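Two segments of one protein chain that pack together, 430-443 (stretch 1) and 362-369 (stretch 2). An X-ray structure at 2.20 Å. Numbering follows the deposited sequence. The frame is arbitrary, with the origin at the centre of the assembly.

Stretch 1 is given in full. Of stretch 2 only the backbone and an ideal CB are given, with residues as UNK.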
# COMPACT_ATOMS: atom_id res chain seq x y z
N ASP B 430 -26.16 -6.93 -8.05
CA ASP B 430 -26.21 -5.47 -8.14
C ASP B 430 -24.80 -4.95 -7.83
O ASP B 430 -24.58 -4.27 -6.83
CB ASP B 430 -27.23 -4.98 -7.11
CG ASP B 430 -27.38 -3.46 -7.08
OD1 ASP B 430 -27.16 -2.81 -8.12
OD2 ASP B 430 -27.76 -2.94 -6.01
N ILE B 431 -23.85 -5.27 -8.71
CA ILE B 431 -22.46 -4.90 -8.49
C ILE B 431 -21.80 -3.90 -9.42
O ILE B 431 -20.69 -3.46 -9.14
CB ILE B 431 -21.57 -6.16 -8.47
CG1 ILE B 431 -21.40 -6.71 -9.90
CG2 ILE B 431 -22.20 -7.22 -7.58
CD1 ILE B 431 -20.45 -7.89 -10.00
N GLU B 432 -22.45 -3.55 -10.52
CA GLU B 432 -21.87 -2.59 -11.46
C GLU B 432 -22.02 -1.16 -10.94
O GLU B 432 -21.11 -0.34 -11.03
CB GLU B 432 -22.53 -2.73 -12.84
CG GLU B 432 -22.30 -4.08 -13.52
CD GLU B 432 -20.87 -4.29 -13.95
OE1 GLU B 432 -20.63 -5.15 -14.82
OE2 GLU B 432 -19.96 -3.61 -13.42
N LEU B 433 -23.20 -0.85 -10.40
CA LEU B 433 -23.49 0.46 -9.83
C LEU B 433 -24.63 0.20 -8.87
O LEU B 433 -25.81 0.38 -9.20
CB LEU B 433 -23.90 1.47 -10.91
CG LEU B 433 -24.07 2.92 -10.44
CD1 LEU B 433 -22.79 3.40 -9.76
CD2 LEU B 433 -24.40 3.83 -11.63
N SER B 434 -24.25 -0.22 -7.67
CA SER B 434 -25.21 -0.59 -6.64
C SER B 434 -26.24 0.45 -6.27
O SER B 434 -26.09 1.64 -6.57
CB SER B 434 -24.47 -1.00 -5.36
OG SER B 434 -23.98 0.13 -4.67
N THR B 435 -27.29 -0.02 -5.61
CA THR B 435 -28.35 0.84 -5.13
C THR B 435 -27.61 1.73 -4.12
O THR B 435 -26.57 1.32 -3.59
CB THR B 435 -29.44 -0.01 -4.42
OG1 THR B 435 -30.48 0.84 -3.92
CG2 THR B 435 -28.85 -0.81 -3.27
N PRO B 436 -28.10 2.95 -3.85
CA PRO B 436 -27.38 3.79 -2.89
C PRO B 436 -27.22 3.24 -1.47
O PRO B 436 -28.17 2.81 -0.82
CB PRO B 436 -28.14 5.13 -2.95
CG PRO B 436 -29.52 4.73 -3.38
CD PRO B 436 -29.25 3.66 -4.42
N ILE B 437 -25.97 3.27 -1.02
CA ILE B 437 -25.60 2.79 0.31
C ILE B 437 -24.72 3.86 0.95
O ILE B 437 -23.76 4.32 0.35
CB ILE B 437 -24.78 1.47 0.20
CG1 ILE B 437 -25.62 0.40 -0.52
CG2 ILE B 437 -24.34 1.01 1.58
CD1 ILE B 437 -24.90 -0.92 -0.68
N PRO B 438 -25.04 4.28 2.18
CA PRO B 438 -24.20 5.31 2.80
C PRO B 438 -22.83 4.79 3.19
O PRO B 438 -22.69 3.64 3.63
CB PRO B 438 -25.03 5.78 4.00
CG PRO B 438 -25.81 4.57 4.37
CD PRO B 438 -26.19 3.94 3.04
N LEU B 439 -21.81 5.62 3.03
CA LEU B 439 -20.46 5.20 3.38
C LEU B 439 -20.47 4.85 4.86
O LEU B 439 -21.13 5.52 5.66
CB LEU B 439 -19.47 6.33 3.09
CG LEU B 439 -19.43 6.77 1.62
CD1 LEU B 439 -18.44 7.92 1.42
CD2 LEU B 439 -19.04 5.57 0.78
N PHE B 440 -19.75 3.79 5.22
CA PHE B 440 -19.68 3.31 6.60
C PHE B 440 -21.07 3.06 7.17
O PHE B 440 -21.22 2.82 8.37
CB PHE B 440 -18.94 4.31 7.49
CG PHE B 440 -17.51 4.56 7.07
CD1 PHE B 440 -17.17 5.71 6.36
CD2 PHE B 440 -16.51 3.65 7.38
CE1 PHE B 440 -15.86 5.94 5.96
CE2 PHE B 440 -15.19 3.86 6.98
CZ PHE B 440 -14.87 5.01 6.27
N GLY B 441 -22.08 3.11 6.31
CA GLY B 441 -23.44 2.90 6.77
C GLY B 441 -24.08 4.08 7.48
O GLY B 441 -25.25 4.00 7.85
N PHE B 442 -23.34 5.17 7.67
CA PHE B 442 -23.88 6.36 8.34
C PHE B 442 -24.98 7.05 7.53
O PHE B 442 -24.71 7.74 6.54
CB PHE B 442 -22.77 7.39 8.62
CG PHE B 442 -21.72 6.92 9.60
CD1 PHE B 442 -21.56 5.57 9.89
CD2 PHE B 442 -20.85 7.84 10.19
CE1 PHE B 442 -20.55 5.13 10.75
CE2 PHE B 442 -19.84 7.41 11.05
CZ PHE B 442 -19.69 6.05 11.33
N GLU B 443 -26.22 6.86 7.96
CA GLU B 443 -27.36 7.46 7.28
C GLU B 443 -27.37 8.96 7.54
O GLU B 443 -27.81 9.75 6.71
CB GLU B 443 -28.65 6.85 7.81
CG GLU B 443 -28.73 5.37 7.55
CD GLU B 443 -29.98 5.00 6.81
OE1 GLU B 443 -31.07 5.14 7.40
OE2 GLU B 443 -29.88 4.57 5.63
N UNK B 362 -28.92 14.64 7.44
CA UNK B 362 -29.03 13.57 6.46
C UNK B 362 -27.80 13.58 5.57
O UNK B 362 -27.33 14.64 5.18
CB UNK B 362 -30.31 13.71 5.63
N UNK B 363 -27.28 12.40 5.25
CA UNK B 363 -26.10 12.30 4.40
C UNK B 363 -26.42 11.71 3.04
O UNK B 363 -27.29 10.85 2.93
CB UNK B 363 -25.03 11.45 5.09
N UNK B 364 -25.74 12.18 1.99
CA UNK B 364 -25.99 11.62 0.67
C UNK B 364 -25.39 10.21 0.67
O UNK B 364 -24.40 9.95 1.35
CB UNK B 364 -25.40 12.49 -0.44
N UNK B 365 -26.00 9.30 -0.10
CA UNK B 365 -25.53 7.92 -0.16
C UNK B 365 -24.67 7.71 -1.39
O UNK B 365 -24.60 8.57 -2.25
CB UNK B 365 -26.71 6.94 -0.16
N UNK B 366 -24.01 6.55 -1.46
CA UNK B 366 -23.14 6.26 -2.59
C UNK B 366 -23.49 5.00 -3.39
O UNK B 366 -23.80 3.96 -2.81
CB UNK B 366 -21.70 6.14 -2.08
N UNK B 367 -23.45 5.10 -4.72
CA UNK B 367 -23.70 3.95 -5.60
C UNK B 367 -22.29 3.39 -5.80
O UNK B 367 -21.41 4.08 -6.30
CB UNK B 367 -24.39 4.32 -6.91
N UNK B 368 -22.08 2.13 -5.42
CA UNK B 368 -20.74 1.54 -5.50
C UNK B 368 -20.53 0.42 -6.52
O UNK B 368 -21.46 -0.31 -6.86
CB UNK B 368 -20.37 0.99 -4.12
N UNK B 369 -19.30 0.30 -7.02
CA UNK B 369 -18.96 -0.81 -7.93
C UNK B 369 -18.33 -1.83 -6.99
O UNK B 369 -17.44 -1.50 -6.20
CB UNK B 369 -18.03 -0.40 -9.07

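Position 362 opens the stretch with its CA-to-CB bond sideways to stretch 1, the ideal CB 4.8 Å from Glu-443 O. Little there selects a side chain, and many polar types would serve. It is Glu-362, whose OE2 comes no closer than 3.8 Å to Glu-443 O, an acceptor it does not bond.

At 363 the CB points toward stretch 1, close to the carbonyls of 442 and 443. The N-H at 363 bonds to Glu-443 O (3.1 Å from N), which disfavours proline. With the CB of Phe-442 within reach, a medium aliphatic side chain would suit. Leu-363 fills the place, its CD1 lying 3.9 Å from Phe-442 CB.

Position 364 points away, and nothing of stretch 1 lies within 5.5 Å of its ideal CB. Its phi of -71° permits proline, among many others, and Pro-364 is found. Its O receives a hydrogen bond from a water that accepts one from Leu-439 N.

At 365 the CB faces the rings of Pro-436 and Pro-438, with the carboxylate of Glu-443 farther out. A long side chain with an apolar stem and a positive end answers both; lysine or arginine would do. Lys-365 has chi1 m and is extended at chi2 and chi3, and chi4 (p) turns its end; its CD lies 3.9 Å from Pro-438 CD. NZ stays 4.2 Å from Glu-443 OE2, beyond a salt bridge, but donates to a water that also bonds Glu-443 O.

Position 366 pairs with Ile-437 in an antiparallel bridge: its N donates to Ile-437 O and its O accepts from Ile-437 N, both at 2.9 Å. The CB lies sideways, near Leu-439 CD2, so an aliphatic or a flat ring would fit. In His-366, Leu-439 CD1 sits over one ring face, 3.6 Å from the centroid, a CH-pi contact.

At 367 the ideal CB is tight against Ser-434 O and Leu-433 CD1, while the carbonyls of 433 and 434 offer acceptors. A flexible donor is favoured, arginine especially. Arg-367 curls back, with chi1 to chi3 all m: NE donates to Ser-434 O at a very short 2.5 Å and NH2 to Leu-433 O at 2.8 Å, while Leu-433 CG covers one guanidinium face.

Position 368 is held by its backbone, N to Ser-434 OG and O from Ser-434 N, both 2.9 Å. Its CB points away overall, yet Ile-437 is within reach of a long apolar chain. Met-368 brings SD to 4.3 Å from Ile-437 CB.

The ideal CB at 369 lies sideways, 3.6 Å from Glu-432 O, an acceptor. A donor or a branched aliphatic chain could be placed there, and stretch 1 alone does not choose. Ile-369 has CG1 2.9 Å from Glu-432 O, shorter than van der Waals distance, so no favourable packing is read from it.

Stretch 2 362-369: ELPKHRMI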
# COMPACT_ATOMS: atom_id res chain seq x y z
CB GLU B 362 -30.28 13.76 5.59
CG GLU B 362 -31.49 12.96 6.04
CD GLU B 362 -31.27 11.46 5.90
OE1 GLU B 362 -30.92 11.02 4.79
OE2 GLU B 362 -31.45 10.73 6.90
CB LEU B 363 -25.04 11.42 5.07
CG LEU B 363 -24.31 11.98 6.30
CD1 LEU B 363 -23.66 10.85 7.10
CD2 LEU B 363 -23.28 12.99 5.83
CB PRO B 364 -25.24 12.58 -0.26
CG PRO B 364 -24.15 13.13 0.61
CD PRO B 364 -24.86 13.36 1.91
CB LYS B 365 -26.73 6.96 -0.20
CG LYS B 365 -27.56 6.99 1.07
CD LYS B 365 -28.72 6.01 0.99
CE LYS B 365 -29.54 6.01 2.28
NZ LYS B 365 -30.18 7.33 2.53
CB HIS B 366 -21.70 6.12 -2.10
CG HIS B 366 -21.05 7.42 -1.75
ND1 HIS B 366 -19.89 7.87 -2.36
CD2 HIS B 366 -21.37 8.37 -0.83
CE1 HIS B 366 -19.54 9.03 -1.84
NE2 HIS B 366 -20.42 9.36 -0.91
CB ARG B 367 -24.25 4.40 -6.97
CG ARG B 367 -25.48 5.30 -6.96
CD ARG B 367 -26.79 4.55 -6.98
NE ARG B 367 -26.86 3.50 -8.01
CZ ARG B 367 -27.31 3.66 -9.26
NH1 ARG B 367 -27.75 4.84 -9.67
NH2 ARG B 367 -27.33 2.62 -10.08
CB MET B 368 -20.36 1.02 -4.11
CG MET B 368 -20.29 2.08 -3.02
SD MET B 368 -20.83 1.44 -1.41
CE MET B 368 -19.50 0.32 -1.03
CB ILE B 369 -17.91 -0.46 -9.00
CG1 ILE B 369 -18.48 0.52 -10.01
CG2 ILE B 369 -17.52 -1.72 -9.75
CD1 ILE B 369 -17.86 0.37 -11.42
O HOH W 1 -28.23 8.62 4.14
O HOH W 2 -22.64 8.17 2.35
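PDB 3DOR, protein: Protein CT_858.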